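Local coordinates for protein putative triphosphoribosyl-dephospho-coA synthase (Archaeoglobus fulgidus DSM 4304, PDB 3H9P) that is of unknown function but belongs to the CitG family and may, like its relatives, bind ATP and act as a triphosphoribosyl-dephospho-CoA synthase, at residues A[27-40]-A[58-72]. Numbering follows the deposited sequence.
Sequences FLEVAEKRIIGEGV and FGAFLLLVPLISSWD
V65 packs as a knob among V30, I36, G39 and V40, so that it touches both helices of segment 27-40, 27-33 and 36-40. Its CG1 lies 3.4 Å from I36 O and packs on V30 CG2; its CG2 faces the backbone of G39. V40 wedges in turn among F58, F61, L62 and V65. F27, with CG anti to its own carbonyl carbon, reaches along helix 58-68 into the hole formed by F61, L64, V65 and I68. I68 CD1 makes a CH-pi contact over one face of that ring, 3.7 Å from its centroid, while F61 meets it rim to rim. Toward the end of segment 58-72, I36 CD1 presses tightly on S69 CB, at 3.4 Å. The edge then turns polar: W71 NE1 donates to A31 O (2.9 Å). R34 forms an end-on, two-nitrogen salt bridge with D72, NH1 to OD1 and NH2 to OD2, both 2.8 Å, the guanidinium and carboxylate planes 43° apart. NH1 also donates to S69 O, within the type I turn from I68 to W71. A leucine in place of R34 would probably leave the D72 carboxylate without its mate and S69 O without this donor. Helix 58-68 runs at 41° to helix 27-33 and at 137° to helix 36-40; helices 76-88, 92-105 and 230-246 pack against it within this all-helical fold.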
loop_
_atom_site.group_PDB
_atom_site.type_symbol
_atom_site.label_atom_id
_atom_site.label_comp_id
_atom_site.label_asym_id
_atom_site.label_seq_id
_atom_site.Cartn_x
_atom_site.Cartn_y
_atom_site.Cartn_z
ATOM N N PHE A 27 -27.773 0.682 -6.478
ATOM C CA PHE A 27 -27.525 1.724 -7.464
ATOM C C PHE A 27 -28.690 2.702 -7.557
ATOM O O PHE A 27 -28.471 3.918 -7.630
ATOM C CB PHE A 27 -27.214 1.143 -8.852
ATOM C CG PHE A 27 -25.903 0.422 -8.950
ATOM C CD1 PHE A 27 -24.845 0.718 -8.100
ATOM C CD2 PHE A 27 -25.716 -0.548 -9.915
ATOM C CE1 PHE A 27 -23.610 0.047 -8.204
ATOM C CE2 PHE A 27 -24.480 -1.224 -10.021
ATOM C CZ PHE A 27 -23.442 -0.916 -9.142
ATOM N N LEU A 28 -29.921 2.195 -7.543
ATOM C CA LEU A 28 -31.115 3.068 -7.540
ATOM C C LEU A 28 -31.147 3.944 -6.280
ATOM O O LEU A 28 -31.462 5.143 -6.334
ATOM C CB LEU A 28 -32.400 2.258 -7.683
ATOM C CG LEU A 28 -32.625 1.492 -9.006
ATOM C CD1 LEU A 28 -33.954 0.773 -9.004
ATOM C CD2 LEU A 28 -32.519 2.431 -10.226
ATOM N N GLU A 29 -30.752 3.359 -5.162
ATOM C CA GLU A 29 -30.623 4.134 -3.943
ATOM C C GLU A 29 -29.581 5.287 -4.048
ATOM O O GLU A 29 -29.866 6.407 -3.663
ATOM C CB GLU A 29 -30.376 3.203 -2.764
ATOM C CG GLU A 29 -30.147 3.889 -1.487
ATOM C CD GLU A 29 -30.412 2.980 -0.273
ATOM O OE1 GLU A 29 -30.222 1.736 -0.378
ATOM O OE2 GLU A 29 -30.834 3.524 0.775
ATOM N N VAL A 30 -28.408 4.993 -4.613
ATOM C CA VAL A 30 -27.390 5.988 -4.880
ATOM C C VAL A 30 -27.906 7.109 -5.776
ATOM O O VAL A 30 -27.682 8.307 -5.481
ATOM C CB VAL A 30 -26.116 5.292 -5.489
ATOM C CG1 VAL A 30 -25.108 6.298 -6.035
ATOM C CG2 VAL A 30 -25.467 4.275 -4.457
ATOM N N ALA A 31 -28.595 6.738 -6.874
ATOM C CA ALA A 31 -29.178 7.753 -7.772
ATOM C C ALA A 31 -30.168 8.710 -7.062
ATOM O O ALA A 31 -30.239 9.914 -7.394
ATOM C CB ALA A 31 -29.840 7.094 -8.986
ATOM N N GLU A 32 -30.899 8.172 -6.084
ATOM C CA GLU A 32 -31.827 8.929 -5.242
ATOM C C GLU A 32 -31.152 9.739 -4.119
ATOM O O GLU A 32 -31.372 10.941 -4.002
ATOM C CB GLU A 32 -32.845 7.970 -4.622
ATOM C CG GLU A 32 -34.024 8.703 -4.039
ATOM C CD GLU A 32 -34.842 7.882 -3.081
ATOM O OE1 GLU A 32 -34.284 7.003 -2.359
ATOM O OE2 GLU A 32 -36.063 8.141 -3.036
ATOM N N LYS A 33 -30.334 9.091 -3.292
ATOM C CA LYS A 33 -29.751 9.784 -2.130
ATOM C C LYS A 33 -28.394 10.471 -2.372
ATOM O O LYS A 33 -28.068 11.430 -1.687
ATOM C CB LYS A 33 -29.659 8.863 -0.897
ATOM C CG LYS A 33 -30.960 8.129 -0.508
ATOM C CD LYS A 33 -30.720 7.357 0.791
ATOM C CE LYS A 33 -32.024 6.873 1.390
ATOM N NZ LYS A 33 -32.498 5.637 0.709
ATOM N N ARG A 34 -27.606 9.958 -3.317
ATOM C CA ARG A 34 -26.304 10.543 -3.705
ATOM C C ARG A 34 -25.254 10.329 -2.608
ATOM O O ARG A 34 -24.358 11.139 -2.411
ATOM C CB ARG A 34 -26.435 12.055 -4.002
ATOM C CG ARG A 34 -27.679 12.468 -4.732
ATOM C CD ARG A 34 -27.514 12.385 -6.214
ATOM N NE ARG A 34 -28.697 12.852 -6.943
ATOM C CZ ARG A 34 -28.695 13.264 -8.216
ATOM N NH1 ARG A 34 -27.565 13.282 -8.938
ATOM N NH2 ARG A 34 -29.833 13.669 -8.779
ATOM N N ILE A 35 -25.396 9.225 -1.906
ATOM C CA ILE A 35 -24.636 8.866 -0.731
ATOM C C ILE A 35 -23.464 7.990 -1.163
ATOM O O ILE A 35 -23.665 6.816 -1.398
ATOM C CB ILE A 35 -25.557 7.925 0.071
ATOM C CG1 ILE A 35 -26.452 7.157 -0.980
ATOM C CG2 ILE A 35 -26.349 8.700 1.127
ATOM C CD1 ILE A 35 -26.670 5.643 -0.783
ATOM N N ILE A 36 -22.238 8.493 -1.228
ATOM C CA ILE A 36 -21.177 7.676 -1.840
ATOM C C ILE A 36 -20.788 6.445 -0.988
ATOM O O ILE A 36 -20.922 5.314 -1.448
ATOM C CB ILE A 36 -19.915 8.483 -2.265
ATOM C CG1 ILE A 36 -20.263 9.664 -3.193
ATOM C CG2 ILE A 36 -18.814 7.536 -2.906
ATOM C CD1 ILE A 36 -21.065 9.333 -4.387
ATOM N N GLY A 37 -20.287 6.701 0.225
ATOM C CA GLY A 37 -19.826 5.684 1.160
ATOM C C GLY A 37 -20.845 4.586 1.400
ATOM O O GLY A 37 -20.574 3.400 1.161
ATOM N N GLU A 38 -22.008 4.988 1.904
ATOM C CA GLU A 38 -23.124 4.081 2.133
ATOM C C GLU A 38 -23.432 3.275 0.891
ATOM O O GLU A 38 -23.694 2.079 0.981
ATOM C CB GLU A 38 -24.389 4.860 2.517
ATOM C CG GLU A 38 -24.619 4.973 3.982
ATOM C CD GLU A 38 -24.227 3.697 4.718
ATOM O OE1 GLU A 38 -24.914 2.658 4.520
ATOM O OE2 GLU A 38 -23.218 3.744 5.470
ATOM N N GLY A 39 -23.413 3.950 -0.250
ATOM C CA GLY A 39 -23.666 3.328 -1.540
ATOM C C GLY A 39 -22.734 2.177 -1.869
ATOM O O GLY A 39 -23.185 1.084 -2.273
ATOM N N VAL A 40 -21.433 2.416 -1.681
ATOM C CA VAL A 40 -20.419 1.396 -1.970
ATOM C C VAL A 40 -20.656 0.250 -1.023
ATOM O O VAL A 40 -20.732 -0.879 -1.458
ATOM C CB VAL A 40 -18.972 1.940 -1.804
ATOM C CG1 VAL A 40 -17.896 0.839 -2.028
ATOM C CG2 VAL A 40 -18.741 3.141 -2.707
ATOM N N PHE A 58 -15.057 -5.313 -5.611
ATOM C CA PHE A 58 -15.189 -4.140 -4.760
ATOM C C PHE A 58 -14.842 -2.858 -5.523
ATOM O O PHE A 58 -15.497 -1.815 -5.353
ATOM C CB PHE A 58 -14.272 -4.305 -3.522
ATOM C CG PHE A 58 -13.980 -3.028 -2.816
ATOM C CD1 PHE A 58 -14.851 -2.545 -1.847
ATOM C CD2 PHE A 58 -12.844 -2.286 -3.153
ATOM C CE1 PHE A 58 -14.596 -1.344 -1.201
ATOM C CE2 PHE A 58 -12.582 -1.087 -2.535
ATOM C CZ PHE A 58 -13.469 -0.604 -1.542
ATOM N N GLY A 59 -13.810 -2.945 -6.368
ATOM C CA GLY A 59 -13.277 -1.803 -7.103
ATOM C C GLY A 59 -14.253 -1.303 -8.130
ATOM O O GLY A 59 -14.386 -0.099 -8.332
ATOM N N ALA A 60 -14.966 -2.233 -8.771
ATOM C CA ALA A 60 -16.011 -1.835 -9.708
ATOM C C ALA A 60 -17.009 -0.898 -9.010
ATOM O O ALA A 60 -17.305 0.200 -9.537
ATOM C CB ALA A 60 -16.678 -3.027 -10.306
ATOM N N PHE A 61 -17.462 -1.285 -7.806
ATOM C CA PHE A 61 -18.416 -0.444 -7.016
ATOM C C PHE A 61 -17.885 0.880 -6.539
ATOM O O PHE A 61 -18.614 1.918 -6.486
ATOM C CB PHE A 61 -18.929 -1.229 -5.804
ATOM C CG PHE A 61 -19.712 -2.466 -6.176
ATOM C CD1 PHE A 61 -20.594 -2.451 -7.265
ATOM C CD2 PHE A 61 -19.626 -3.597 -5.408
ATOM C CE1 PHE A 61 -21.351 -3.535 -7.586
ATOM C CE2 PHE A 61 -20.387 -4.720 -5.719
ATOM C CZ PHE A 61 -21.254 -4.680 -6.830
ATOM N N LEU A 62 -16.611 0.866 -6.159
ATOM C CA LEU A 62 -15.967 2.100 -5.716
ATOM C C LEU A 62 -15.823 3.075 -6.902
ATOM O O LEU A 62 -15.832 4.288 -6.720
ATOM C CB LEU A 62 -14.613 1.793 -5.067
ATOM C CG LEU A 62 -13.752 2.914 -4.509
ATOM C CD1 LEU A 62 -14.500 3.820 -3.484
ATOM C CD2 LEU A 62 -12.444 2.315 -3.921
ATOM N N LEU A 63 -15.661 2.521 -8.099
ATOM C CA LEU A 63 -15.627 3.307 -9.322
ATOM C C LEU A 63 -17.042 3.757 -9.717
ATOM O O LEU A 63 -17.272 4.951 -10.027
ATOM C CB LEU A 63 -14.978 2.532 -10.486
ATOM C CG LEU A 63 -13.453 2.326 -10.538
ATOM C CD1 LEU A 63 -13.039 1.319 -11.628
ATOM C CD2 LEU A 63 -12.718 3.686 -10.752
ATOM N N LEU A 64 -17.994 2.840 -9.672
ATOM C CA LEU A 64 -19.328 3.140 -10.244
ATOM C C LEU A 64 -20.226 3.975 -9.385
ATOM O O LEU A 64 -20.935 4.809 -9.891
ATOM C CB LEU A 64 -20.067 1.859 -10.613
ATOM C CG LEU A 64 -19.501 1.118 -11.832
ATOM C CD1 LEU A 64 -20.024 -0.331 -11.740
ATOM C CD2 LEU A 64 -19.903 1.769 -13.164
ATOM N N VAL A 65 -20.192 3.767 -8.075
ATOM C CA VAL A 65 -21.082 4.499 -7.214
ATOM C C VAL A 65 -20.931 6.029 -7.347
ATOM O O VAL A 65 -21.936 6.748 -7.406
ATOM C CB VAL A 65 -20.997 3.926 -5.751
ATOM C CG1 VAL A 65 -21.644 4.815 -4.770
ATOM C CG2 VAL A 65 -21.609 2.527 -5.726
ATOM N N PRO A 66 -19.693 6.552 -7.400
ATOM C CA PRO A 66 -19.623 8.018 -7.575
ATOM C C PRO A 66 -20.172 8.520 -8.915
ATOM O O PRO A 66 -20.727 9.624 -8.949
ATOM C CB PRO A 66 -18.125 8.316 -7.500
ATOM C CG PRO A 66 -17.577 7.237 -6.721
ATOM C CD PRO A 66 -18.362 6.002 -7.110
ATOM N N LEU A 67 -20.009 7.729 -9.988
ATOM C CA LEU A 67 -20.587 8.099 -11.275
ATOM C C LEU A 67 -22.097 7.994 -11.241
ATOM O O LEU A 67 -22.769 8.850 -11.770
ATOM C CB LEU A 67 -20.039 7.239 -12.424
ATOM C CG LEU A 67 -18.510 7.187 -12.536
ATOM C CD1 LEU A 67 -18.075 6.051 -13.470
ATOM C CD2 LEU A 67 -17.882 8.532 -12.849
ATOM N N ILE A 68 -22.622 6.945 -10.597
ATOM C CA ILE A 68 -24.052 6.799 -10.488
ATOM C C ILE A 68 -24.694 7.910 -9.634
ATOM O O ILE A 68 -25.822 8.319 -9.869
ATOM C CB ILE A 68 -24.446 5.396 -10.038
ATOM C CG1 ILE A 68 -23.994 4.400 -11.148
ATOM C CG2 ILE A 68 -26.001 5.334 -9.800
ATOM C CD1 ILE A 68 -23.936 2.909 -10.779
ATOM N N SER A 69 -23.950 8.423 -8.668
ATOM C CA SER A 69 -24.471 9.472 -7.799
ATOM C C SER A 69 -24.668 10.741 -8.587
ATOM O O SER A 69 -25.427 11.606 -8.176
ATOM C CB SER A 69 -23.541 9.733 -6.611
ATOM O OG SER A 69 -22.456 10.550 -7.011
ATOM N N SER A 70 -23.994 10.818 -9.738
ATOM C CA SER A 70 -24.107 11.968 -10.656
ATOM C C SER A 70 -24.752 11.588 -12.001
ATOM O O SER A 70 -24.496 12.240 -13.024
ATOM C CB SER A 70 -22.715 12.541 -10.919
ATOM O OG SER A 70 -22.022 12.751 -9.701
ATOM N N TRP A 71 -25.572 10.546 -11.996
ATOM C CA TRP A 71 -26.240 10.000 -13.196
ATOM C C TRP A 71 -26.941 10.998 -14.120
ATOM O O TRP A 71 -27.091 10.718 -15.305
ATOM C CB TRP A 71 -27.251 8.948 -12.804
ATOM C CG TRP A 71 -28.373 9.469 -11.993
ATOM C CD1 TRP A 71 -28.409 9.618 -10.619
ATOM C CD2 TRP A 71 -29.649 9.894 -12.484
ATOM N NE1 TRP A 71 -29.648 10.123 -10.240
ATOM C CE2 TRP A 71 -30.417 10.299 -11.366
ATOM C CE3 TRP A 71 -30.216 9.977 -13.764
ATOM C CZ2 TRP A 71 -31.718 10.795 -11.497
ATOM C CZ3 TRP A 71 -31.493 10.451 -13.897
ATOM C CH2 TRP A 71 -32.241 10.869 -12.767
ATOM N N ASP A 72 -27.350 12.143 -13.576
ATOM C CA ASP A 72 -28.162 13.104 -14.296
ATOM C C ASP A 72 -27.386 14.367 -14.672
ATOM O O ASP A 72 -27.968 15.331 -15.151
ATOM C CB ASP A 72 -29.400 13.475 -13.448
ATOM C CG ASP A 72 -29.030 14.064 -12.076
ATOM O OD1 ASP A 72 -27.862 13.959 -11.599
ATOM O OD2 ASP A 72 -29.947 14.590 -11.443
#